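Local coordinates for Lmaj004144AAA protein (Leishmania major, PDB 1Y63) that probably transfers phosphate between nucleoside triphosphates and monophosphates as an adenylate kinase of the AK6 subfamily, with an additional ATPase activity linked to ribosome maturation, at residues E6-G17 / M80-H91. Numbering follows the deposited sequence.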
loop_
_atom_site.group_PDB
_atom_site.type_symbol
_atom_site.label_atom_id
_atom_site.label_comp_id
_atom_site.label_asym_id
_atom_site.label_seq_id
_atom_site.Cartn_x
_atom_site.Cartn_y
_atom_site.Cartn_z
ATOM N N GLU A 6 -6.546 -16.829 12.363
ATOM C CA GLU A 6 -6.722 -15.885 13.502
ATOM C C GLU A 6 -7.195 -14.535 12.985
ATOM O O GLU A 6 -6.641 -14.010 12.022
ATOM C CB GLU A 6 -5.416 -15.730 14.300
ATOM C CG GLU A 6 -5.523 -14.874 15.555
ATOM C CD GLU A 6 -4.257 -14.907 16.396
ATOM O OE1 GLU A 6 -3.252 -15.508 15.957
ATOM O OE2 GLU A 6 -4.264 -14.328 17.502
ATOM N N GLN A 7 -8.244 -13.992 13.607
ATOM C CA GLN A 7 -8.746 -12.675 13.233
ATOM C C GLN A 7 -7.885 -11.606 13.873
ATOM O O GLN A 7 -7.440 -11.757 15.016
ATOM C CB GLN A 7 -10.209 -12.471 13.633
ATOM C CG GLN A 7 -11.181 -13.459 13.000
ATOM C CD GLN A 7 -11.124 -13.468 11.485
ATOM O OE1 GLN A 7 -11.501 -12.496 10.830
ATOM N NE2 GLN A 7 -10.661 -14.581 10.918
ATOM N N PRO A 8 -7.614 -10.524 13.128
ATOM C CA PRO A 8 -6.827 -9.432 13.682
ATOM C C PRO A 8 -7.412 -8.848 14.960
ATOM O O PRO A 8 -8.622 -8.742 15.086
ATOM C CB PRO A 8 -6.860 -8.375 12.595
ATOM C CG PRO A 8 -7.186 -9.058 11.385
ATOM C CD PRO A 8 -7.950 -10.288 11.707
ATOM N N LYS A 9 -6.527 -8.461 15.867
ATOM C CA LYS A 9 -6.909 -7.840 17.142
ATOM C C LYS A 9 -7.015 -6.328 17.024
ATOM O O LYS A 9 -7.547 -5.689 17.908
ATOM C CB LYS A 9 -5.880 -8.165 18.218
ATOM C CG LYS A 9 -5.754 -9.631 18.542
ATOM C CD LYS A 9 -4.749 -9.864 19.657
ATOM C CE LYS A 9 -4.342 -11.326 19.741
ATOM N NZ LYS A 9 -3.557 -11.763 18.550
ATOM N N GLY A 10 -6.476 -5.746 15.954
ATOM C CA GLY A 10 -6.573 -4.308 15.742
ATOM C C GLY A 10 -7.179 -3.946 14.403
ATOM O O GLY A 10 -7.787 -4.800 13.741
ATOM N N ILE A 11 -7.015 -2.680 14.019
ATOM C CA ILE A 11 -7.473 -2.184 12.718
ATOM C C ILE A 11 -6.291 -2.159 11.765
ATOM O O ILE A 11 -5.253 -1.589 12.062
ATOM C CB ILE A 11 -8.090 -0.780 12.822
ATOM C CG1 ILE A 11 -9.268 -0.793 13.814
ATOM C CG2 ILE A 11 -8.527 -0.284 11.444
ATOM C CD1 ILE A 11 -10.456 -1.571 13.328
ATOM N N ASN A 12 -6.455 -2.809 10.615
ATOM C CA ASN A 12 -5.387 -2.912 9.608
ATOM C C ASN A 12 -5.819 -2.252 8.315
ATOM O O ASN A 12 -6.895 -2.526 7.814
ATOM C CB ASN A 12 -5.045 -4.361 9.317
ATOM C CG ASN A 12 -4.418 -5.068 10.495
ATOM O OD1 ASN A 12 -3.774 -4.446 11.333
ATOM N ND2 ASN A 12 -4.599 -6.387 10.557
ATOM N N ILE A 13 -4.949 -1.399 7.794
ATOM C CA ILE A 13 -5.160 -0.690 6.527
ATOM C C ILE A 13 -4.057 -1.045 5.551
ATOM O O ILE A 13 -2.886 -1.156 5.944
ATOM C CB ILE A 13 -5.124 0.838 6.765
ATOM C CG1 ILE A 13 -6.175 1.244 7.807
ATOM C CG2 ILE A 13 -5.282 1.609 5.435
ATOM C CD1 ILE A 13 -6.018 2.689 8.208
ATOM N N LEU A 14 -4.420 -1.230 4.278
ATOM C CA LEU A 14 -3.457 -1.379 3.206
ATOM C C LEU A 14 -3.506 -0.142 2.343
ATOM O O LEU A 14 -4.572 0.293 1.956
ATOM C CB LEU A 14 -3.781 -2.600 2.352
ATOM C CG LEU A 14 -2.909 -2.837 1.102
ATOM C CD1 LEU A 14 -1.454 -3.028 1.490
ATOM C CD2 LEU A 14 -3.456 -4.040 0.344
ATOM N N ILE A 15 -2.326 0.445 2.097
ATOM C CA ILE A 15 -2.157 1.537 1.126
ATOM C C ILE A 15 -1.397 0.956 -0.069
ATOM O O ILE A 15 -0.273 0.454 0.068
ATOM C CB ILE A 15 -1.374 2.748 1.693
ATOM C CG1 ILE A 15 -1.849 3.164 3.096
ATOM C CG2 ILE A 15 -1.435 3.899 0.704
ATOM C CD1 ILE A 15 -3.267 3.568 3.206
ATOM N N THR A 16 -2.033 0.976 -1.228
ATOM C CA THR A 16 -1.438 0.414 -2.429
ATOM C C THR A 16 -1.582 1.425 -3.594
ATOM O O THR A 16 -2.143 2.517 -3.416
ATOM C CB THR A 16 -2.047 -0.972 -2.731
ATOM O OG1 THR A 16 -1.288 -1.617 -3.764
ATOM C CG2 THR A 16 -3.535 -0.868 -3.183
ATOM N N GLY A 17 -1.015 1.104 -4.749
ATOM C CA GLY A 17 -0.871 2.061 -5.820
ATOM C C GLY A 17 0.469 1.904 -6.500
ATOM O O GLY A 17 1.424 1.374 -5.929
ATOM N N MET A 80 0.420 -8.999 11.702
ATOM C CA MET A 80 -0.896 -8.557 11.265
ATOM C C MET A 80 -2.009 -8.914 12.229
ATOM O O MET A 80 -3.019 -8.235 12.270
ATOM C CB MET A 80 -1.196 -9.095 9.866
ATOM C CG MET A 80 -0.224 -8.554 8.830
ATOM S SD MET A 80 -0.173 -6.728 8.731
ATOM C CE MET A 80 -1.865 -6.369 8.283
ATOM N N VAL A 81 -1.817 -9.972 13.020
ATOM C CA VAL A 81 -2.835 -10.407 13.982
ATOM C C VAL A 81 -2.531 -9.926 15.401
ATOM O O VAL A 81 -3.294 -10.218 16.334
ATOM C CB VAL A 81 -3.026 -11.946 13.979
ATOM C CG1 VAL A 81 -3.458 -12.394 12.606
ATOM C CG2 VAL A 81 -1.756 -12.657 14.421
ATOM N N SER A 82 -1.426 -9.211 15.557
ATOM C CA SER A 82 -0.989 -8.702 16.862
ATOM C C SER A 82 -1.813 -7.504 17.341
ATOM O O SER A 82 -2.507 -6.866 16.565
ATOM C CB SER A 82 0.500 -8.336 16.819
ATOM O OG SER A 82 0.755 -7.157 16.080
ATOM N N ARG A 83 -1.725 -7.192 18.640
ATOM C CA ARG A 83 -2.460 -6.049 19.186
ATOM C C ARG A 83 -1.933 -4.758 18.555
ATOM O O ARG A 83 -0.773 -4.684 18.175
ATOM C CB ARG A 83 -2.360 -5.993 20.720
ATOM C CG ARG A 83 -0.940 -5.890 21.270
ATOM C CD ARG A 83 -0.911 -5.738 22.810
ATOM N NE ARG A 83 -1.742 -6.709 23.534
ATOM C CZ ARG A 83 -1.811 -6.794 24.864
ATOM N NH1 ARG A 83 -1.093 -5.982 25.636
ATOM N NH2 ARG A 83 -2.596 -7.703 25.434
ATOM N N GLY A 84 -2.807 -3.767 18.418
ATOM C CA GLY A 84 -2.454 -2.463 17.859
ATOM C C GLY A 84 -2.944 -2.416 16.425
ATOM O O GLY A 84 -3.431 -3.424 15.907
ATOM N N ASN A 85 -2.800 -1.256 15.798
ATOM C CA ASN A 85 -3.249 -1.032 14.436
ATOM C C ASN A 85 -2.055 -0.988 13.511
ATOM O O ASN A 85 -0.937 -0.668 13.925
ATOM C CB ASN A 85 -4.055 0.268 14.366
ATOM C CG ASN A 85 -5.134 0.345 15.431
ATOM O OD1 ASN A 85 -5.851 -0.627 15.682
ATOM N ND2 ASN A 85 -5.244 1.512 16.089
ATOM N N HIS A 86 -2.262 -1.426 12.277
ATOM C CA HIS A 86 -1.169 -1.534 11.326
ATOM C C HIS A 86 -1.548 -0.896 10.015
ATOM O O HIS A 86 -2.676 -1.074 9.533
ATOM C CB HIS A 86 -0.767 -3.009 11.114
ATOM C CG HIS A 86 -0.531 -3.737 12.408
ATOM N ND1 HIS A 86 -1.508 -4.470 13.039
ATOM C CD2 HIS A 86 0.565 -3.808 13.202
ATOM C CE1 HIS A 86 -1.036 -4.937 14.191
ATOM N NE2 HIS A 86 0.227 -4.563 14.308
ATOM N N VAL A 87 -0.604 -0.157 9.442
ATOM C CA VAL A 87 -0.778 0.415 8.102
ATOM C C VAL A 87 0.291 -0.192 7.210
ATOM O O VAL A 87 1.499 0.019 7.402
ATOM C CB VAL A 87 -0.800 1.978 8.087
ATOM C CG1 VAL A 87 0.439 2.610 8.753
ATOM C CG2 VAL A 87 -0.992 2.497 6.659
ATOM N N VAL A 88 -0.159 -1.010 6.287
ATOM C CA VAL A 88 0.739 -1.752 5.412
ATOM C C VAL A 88 0.836 -0.980 4.097
ATOM O O VAL A 88 -0.166 -0.433 3.610
ATOM C CB VAL A 88 0.199 -3.153 5.140
ATOM C CG1 VAL A 88 1.086 -3.897 4.167
ATOM C CG2 VAL A 88 0.125 -3.925 6.445
ATOM N N ASP A 89 2.042 -0.956 3.544
ATOM C CA ASP A 89 2.390 -0.108 2.411
ATOM C C ASP A 89 3.038 -0.992 1.356
ATOM O O ASP A 89 4.112 -1.525 1.603
ATOM C CB ASP A 89 3.342 0.950 3.002
ATOM C CG ASP A 89 4.239 1.598 2.026
ATOM O OD1 ASP A 89 4.050 1.497 0.818
ATOM O OD2 ASP A 89 5.137 2.321 2.533
ATOM N N TYR A 90 2.365 -1.209 0.218
ATOM C CA TYR A 90 2.929 -2.070 -0.864
ATOM C C TYR A 90 2.274 -1.796 -2.190
ATOM O O TYR A 90 1.082 -1.510 -2.226
ATOM C CB TYR A 90 2.781 -3.576 -0.529
ATOM C CG TYR A 90 3.711 -4.513 -1.294
ATOM C CD1 TYR A 90 5.059 -4.217 -1.465
ATOM C CD2 TYR A 90 3.257 -5.754 -1.750
ATOM C CE1 TYR A 90 5.914 -5.106 -2.123
ATOM C CE2 TYR A 90 4.112 -6.650 -2.379
ATOM C CZ TYR A 90 5.427 -6.319 -2.557
ATOM O OH TYR A 90 6.271 -7.211 -3.202
ATOM N N HIS A 91 3.038 -1.959 -3.272
ATOM C CA HIS A 91 2.549 -1.686 -4.621
ATOM C C HIS A 91 1.601 -2.781 -5.109
ATOM O O HIS A 91 0.850 -2.558 -6.043
ATOM C CB HIS A 91 3.712 -1.476 -5.596
ATOM C CG HIS A 91 4.569 -2.688 -5.795
ATOM N ND1 HIS A 91 5.822 -2.821 -5.248
ATOM C CD2 HIS A 91 4.346 -3.822 -6.497
ATOM C CE1 HIS A 91 6.337 -3.990 -5.597
ATOM N NE2 HIS A 91 5.455 -4.622 -6.344
HETATM O O HOH W 1 -5.681 -3.918 19.246
HETATM O O HOH W 2 -4.190 -7.165 14.590
#
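Asn12 and His86 pair side by side where strands 12-16 and 85-89 run parallel, adjacent strands of the P-loop NTPase core in which 12-16 leads into the Walker A loop. The parallel ladder is Ile13 N to His86 O, Val88 N to Ile13 O, Ile15 N to Val88 O and Tyr90 N to Ile15 O. The Asn12 amide is used at both ends. Asn12 OD1 accepts from His86 ND1 at 2.8 Å, lying in the imidazole plane. Amide and ring are nevertheless turned 52° apart. Asn12 ND2 donates to Met80 O at 3.0 Å and also reaches Trp100 O. With ND1 donating, NE2 is left to bind manganese, consistent with Asn12 being a second-shell residue that holds the ring's rotation. The bent Met80 chain brings CE 3.6 Å from Asn12 CG. Beside this pair, Asn85 OD1 takes the Ile11 N-H in a nearly straight bond (171°). Val87 CG2 meets Ile15 CG1 at 3.7 Å; Asp89, on the same face, turns OD2 to Thr24 and His39. Before the strands, Lys9 NZ joins Glu6 OE2 in a salt bridge and donates to Val81 O. At the other end, Thr16 OG1, anti to the backbone N (chi1 -170°), donates to Tyr90 O at 2.8 Å.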